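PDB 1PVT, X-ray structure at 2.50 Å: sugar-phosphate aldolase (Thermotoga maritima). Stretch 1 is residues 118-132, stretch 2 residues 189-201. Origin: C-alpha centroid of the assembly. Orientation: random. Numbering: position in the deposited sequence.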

# COMPACT_ATOMS: atom_id res chain seq x y z
N PRO A 118 -15.84 -2.06 2.35
CA PRO A 118 -15.47 -3.48 2.26
C PRO A 118 -14.98 -3.86 0.86
O PRO A 118 -14.31 -4.89 0.69
CB PRO A 118 -16.75 -4.20 2.64
CG PRO A 118 -17.41 -3.23 3.56
CD PRO A 118 -17.23 -1.93 2.83
N GLU A 119 -15.32 -3.03 -0.14
CA GLU A 119 -14.91 -3.27 -1.53
C GLU A 119 -13.39 -3.19 -1.69
O GLU A 119 -12.80 -4.00 -2.41
CB GLU A 119 -15.59 -2.27 -2.46
CG GLU A 119 -16.97 -2.70 -2.97
CD GLU A 119 -16.91 -3.92 -3.90
OE1 GLU A 119 -16.46 -5.00 -3.45
OE2 GLU A 119 -17.31 -3.80 -5.09
N LYS A 120 -12.78 -2.22 -1.03
CA LYS A 120 -11.33 -2.06 -1.09
C LYS A 120 -10.64 -3.16 -0.27
O LYS A 120 -10.66 -3.11 0.96
CB LYS A 120 -10.93 -0.69 -0.53
CG LYS A 120 -11.49 0.49 -1.29
CD LYS A 120 -11.12 1.79 -0.61
CE LYS A 120 -11.81 2.96 -1.27
NZ LYS A 120 -11.50 4.21 -0.53
N LYS A 121 -10.02 -4.13 -0.94
CA LYS A 121 -9.34 -5.22 -0.25
C LYS A 121 -7.79 -5.21 -0.39
O LYS A 121 -7.11 -5.97 0.31
CB LYS A 121 -9.87 -6.57 -0.75
CG LYS A 121 -9.51 -6.83 -2.20
CD LYS A 121 -9.48 -8.33 -2.59
CE LYS A 121 -8.76 -8.53 -3.95
NZ LYS A 121 -8.67 -9.96 -4.42
N ALA A 122 -7.23 -4.35 -1.25
CA ALA A 122 -5.78 -4.31 -1.45
C ALA A 122 -5.03 -3.00 -1.16
O ALA A 122 -5.53 -1.91 -1.42
CB ALA A 122 -5.45 -4.76 -2.87
N ILE A 123 -3.81 -3.13 -0.62
CA ILE A 123 -2.94 -1.99 -0.29
C ILE A 123 -1.49 -2.16 -0.79
O ILE A 123 -0.79 -3.12 -0.43
CB ILE A 123 -2.84 -1.75 1.21
CG1 ILE A 123 -4.22 -1.44 1.78
CG2 ILE A 123 -1.89 -0.58 1.48
CD1 ILE A 123 -4.20 -1.26 3.27
N VAL A 124 -1.03 -1.21 -1.59
CA VAL A 124 0.32 -1.25 -2.13
C VAL A 124 1.05 -0.01 -1.66
O VAL A 124 0.58 1.10 -1.90
CB VAL A 124 0.31 -1.24 -3.69
CG1 VAL A 124 1.72 -1.13 -4.21
CG2 VAL A 124 -0.32 -2.49 -4.24
N HIS A 125 2.17 -0.20 -0.97
CA HIS A 125 2.98 0.92 -0.49
C HIS A 125 4.39 0.86 -1.11
O HIS A 125 5.11 -0.13 -0.94
CB HIS A 125 3.11 0.91 1.03
CG HIS A 125 4.13 1.88 1.55
ND1 HIS A 125 5.24 1.48 2.26
CD2 HIS A 125 4.22 3.22 1.44
CE1 HIS A 125 5.98 2.53 2.55
NE2 HIS A 125 5.38 3.61 2.06
N THR A 126 4.78 1.92 -1.82
CA THR A 126 6.09 1.94 -2.46
C THR A 126 6.61 3.38 -2.54
O THR A 126 5.92 4.31 -2.15
CB THR A 126 5.98 1.30 -3.88
OG1 THR A 126 7.29 0.95 -4.34
CG2 THR A 126 5.32 2.26 -4.85
N HIS A 127 7.85 3.54 -3.01
CA HIS A 127 8.48 4.86 -3.11
C HIS A 127 8.81 5.26 -4.54
O HIS A 127 9.96 5.16 -4.97
CB HIS A 127 9.77 4.89 -2.29
CG HIS A 127 9.56 4.49 -0.86
ND1 HIS A 127 9.67 3.19 -0.43
CD2 HIS A 127 9.15 5.21 0.21
CE1 HIS A 127 9.34 3.12 0.85
NE2 HIS A 127 9.01 4.34 1.26
N PRO A 128 7.82 5.72 -5.29
CA PRO A 128 8.06 6.12 -6.67
C PRO A 128 9.04 7.28 -6.71
O PRO A 128 8.88 8.27 -6.00
CB PRO A 128 6.68 6.53 -7.15
CG PRO A 128 5.78 5.68 -6.35
CD PRO A 128 6.38 5.80 -4.97
N LEU A 129 10.05 7.15 -7.56
CA LEU A 129 11.08 8.15 -7.75
C LEU A 129 10.56 9.58 -7.98
O LEU A 129 10.96 10.52 -7.30
CB LEU A 129 11.95 7.74 -8.93
CG LEU A 129 12.57 8.87 -9.74
CD1 LEU A 129 13.62 9.56 -8.91
CD2 LEU A 129 13.18 8.33 -11.02
N ASN A 130 9.68 9.74 -8.96
CA ASN A 130 9.16 11.06 -9.26
C ASN A 130 8.28 11.64 -8.19
O ASN A 130 8.37 12.83 -7.88
CB ASN A 130 8.39 11.02 -10.58
CG ASN A 130 9.31 10.96 -11.77
OD1 ASN A 130 9.85 11.97 -12.19
ND2 ASN A 130 9.50 9.77 -12.32
N LEU A 131 7.41 10.82 -7.61
CA LEU A 131 6.52 11.30 -6.55
C LEU A 131 7.40 11.65 -5.37
O LEU A 131 7.09 12.56 -4.59
CB LEU A 131 5.53 10.20 -6.17
CG LEU A 131 4.09 10.68 -6.07
CD1 LEU A 131 3.76 11.63 -7.21
CD2 LEU A 131 3.18 9.46 -6.11
N LEU A 132 8.50 10.93 -5.25
CA LEU A 132 9.45 11.16 -4.20
C LEU A 132 10.07 12.50 -4.48
O LEU A 132 9.98 13.42 -3.67
CB LEU A 132 10.52 10.07 -4.24
CG LEU A 132 10.89 9.42 -2.92
CD1 LEU A 132 9.64 9.10 -2.10
CD2 LEU A 132 11.68 8.17 -3.25
N VAL A 189 -3.09 7.69 -0.51
CA VAL A 189 -2.57 8.61 0.49
C VAL A 189 -1.07 8.72 0.31
O VAL A 189 -0.38 7.71 0.19
CB VAL A 189 -2.85 8.12 1.92
CG1 VAL A 189 -1.77 8.62 2.88
CG2 VAL A 189 -4.22 8.62 2.36
N LEU A 190 -0.57 9.95 0.29
CA LEU A 190 0.86 10.19 0.13
C LEU A 190 1.48 10.43 1.48
O LEU A 190 1.17 11.44 2.11
CB LEU A 190 1.11 11.43 -0.72
CG LEU A 190 0.90 11.34 -2.22
CD1 LEU A 190 0.73 12.74 -2.75
CD2 LEU A 190 2.06 10.64 -2.90
N TRP A 191 2.33 9.51 1.94
CA TRP A 191 3.00 9.72 3.23
C TRP A 191 4.12 10.67 2.90
O TRP A 191 5.16 10.27 2.38
CB TRP A 191 3.61 8.43 3.78
CG TRP A 191 2.61 7.40 4.19
CD1 TRP A 191 1.25 7.55 4.27
CD2 TRP A 191 2.89 6.05 4.57
NE1 TRP A 191 0.67 6.37 4.67
CE2 TRP A 191 1.66 5.43 4.86
CE3 TRP A 191 4.06 5.30 4.68
CZ2 TRP A 191 1.57 4.10 5.27
CZ3 TRP A 191 3.97 3.98 5.08
CH2 TRP A 191 2.73 3.39 5.37
N ASP A 192 3.88 11.94 3.17
CA ASP A 192 4.86 12.97 2.88
C ASP A 192 6.27 12.53 3.23
O ASP A 192 6.56 12.20 4.38
CB ASP A 192 4.50 14.26 3.63
CG ASP A 192 5.41 15.41 3.25
OD1 ASP A 192 6.59 15.38 3.68
OD2 ASP A 192 4.96 16.32 2.52
N LYS A 193 7.13 12.52 2.21
CA LYS A 193 8.53 12.15 2.35
C LYS A 193 8.77 10.63 2.35
O LYS A 193 9.92 10.19 2.29
CB LYS A 193 9.09 12.76 3.63
CG LYS A 193 10.55 13.16 3.55
CD LYS A 193 10.72 14.42 2.72
CE LYS A 193 12.19 14.85 2.70
NZ LYS A 193 12.38 16.18 2.04
N HIS A 194 7.70 9.84 2.41
CA HIS A 194 7.85 8.39 2.45
C HIS A 194 6.99 7.66 1.43
O HIS A 194 6.29 6.69 1.76
CB HIS A 194 7.52 7.87 3.85
CG HIS A 194 8.33 8.50 4.92
ND1 HIS A 194 9.25 7.80 5.68
CD2 HIS A 194 8.40 9.79 5.35
CE1 HIS A 194 9.85 8.63 6.52
NE2 HIS A 194 9.35 9.84 6.33
N GLY A 195 7.03 8.12 0.19
CA GLY A 195 6.26 7.46 -0.84
C GLY A 195 4.75 7.52 -0.75
O GLY A 195 4.17 8.47 -0.24
N VAL A 196 4.12 6.47 -1.24
CA VAL A 196 2.68 6.46 -1.28
C VAL A 196 2.09 5.10 -0.98
O VAL A 196 2.78 4.09 -1.04
CB VAL A 196 2.20 6.87 -2.66
CG1 VAL A 196 2.77 5.92 -3.68
CG2 VAL A 196 0.70 6.87 -2.73
N VAL A 197 0.80 5.12 -0.67
CA VAL A 197 0.03 3.93 -0.36
C VAL A 197 -1.22 3.97 -1.23
O VAL A 197 -1.93 4.97 -1.22
CB VAL A 197 -0.43 3.93 1.08
CG1 VAL A 197 -1.14 2.62 1.38
CG2 VAL A 197 0.75 4.14 2.00
N ALA A 198 -1.49 2.90 -1.96
CA ALA A 198 -2.66 2.88 -2.83
C ALA A 198 -3.60 1.74 -2.50
O ALA A 198 -3.16 0.65 -2.12
CB ALA A 198 -2.23 2.81 -4.28
N PHE A 199 -4.89 1.98 -2.68
CA PHE A 199 -5.91 0.97 -2.38
C PHE A 199 -6.68 0.61 -3.64
O PHE A 199 -6.59 1.31 -4.64
CB PHE A 199 -6.88 1.52 -1.32
CG PHE A 199 -6.20 2.31 -0.23
CD1 PHE A 199 -6.53 3.64 -0.02
CD2 PHE A 199 -5.22 1.73 0.56
CE1 PHE A 199 -5.89 4.38 0.96
CE2 PHE A 199 -4.56 2.46 1.55
CZ PHE A 199 -4.89 3.79 1.75
N GLY A 200 -7.44 -0.48 -3.58
CA GLY A 200 -8.22 -0.87 -4.73
C GLY A 200 -8.99 -2.16 -4.56
O GLY A 200 -8.74 -2.92 -3.62
N LYS A 201 -9.93 -2.41 -5.46
CA LYS A 201 -10.74 -3.62 -5.40
C LYS A 201 -9.80 -4.84 -5.30
O LYS A 201 -10.15 -5.84 -4.67
CB LYS A 201 -11.63 -3.75 -6.66
CG LYS A 201 -12.43 -2.49 -7.02
CD LYS A 201 -13.39 -2.08 -5.91
CE LYS A 201 -14.01 -0.69 -6.19
NZ LYS A 201 -14.93 -0.65 -7.37

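This contact is an antiparallel pairing of two neighboring β-strands, 122-126 and the strand beginning at Val196, held by backbone hydrogen bonds and finished by a histidine that bonds to the turn before the second strand and by the start of a helix that packs on residues before and after that turn. The strand axes run at 161° and approach to 4.5 Å, so main chain meets main chain directly.

The ladder is tightest in its middle and at the turn end. Val124 and Ala198 exchange two bonds, Val124 N to Ala198 O at 2.9 Å and Ala198 N to Val124 O at 2.7 Å; two residues on, Thr126 N reaches Val196 O at 3.1 Å and Val196 N reaches Thr126 O at 3.0 Å. Between them lies the non-hydrogen-bonded pair His125 and Val197, where the chains draw in to a CA-CA distance of 4.2 Å and CA-H groups face carbonyls, as in His125 CA to Val196 O at 3.2 Å. Toward Gly200 the bonding slackens: Ala122 N to Gly200 O is 3.2 Å, and the return bond from Gly200 N to Ala122 O, also 3.2 Å, is weak.

Alternation sorts the side chains. Ile123, His125, Val197 and Phe199 share one face, where Ile123 CG2 packs on Val197 CG1 at 3.3 Å and Ile123 CG1 meets the edge of the Phe199 ring, 3.5 Å from CD2. Ala122, Val124, Thr126, Val196 and Ala198 occupy the other. There Val196 CG1 lies 3.8 Å from Pro128 CD, just past the strand's end, and 4.3 Å from Leu131 CD2, which also touches Leu190 CD2 at 3.6 Å. Pro128 occupies the N-cap position of the helix that carries Leu131, so strand exit, N-cap residue and first turn together bring apolar groups onto the partner.

His125 combines polar and aromatic contacts. Its NE2 donates to His194 O at 3.2 Å, nearly straight at 165°, tying the strand to the last residue of the type II turn from Trp191 to His194. Trp191 CZ3 sits over one face of the imidazole, 3.4 Å from His125 NE2, with the two ring planes oblique at 36°.

Gly195 joins the turn to the strand with a positive phi, which by itself favors glycine. Space agrees: a CB built there would point toward the first stretch and clash with Thr126 O and His127 CD2. The rule to read here is that paired backbone bonds accompany the register, and that the residue after the turn, close against Thr126 O and His127 CD2, has no room for a CB.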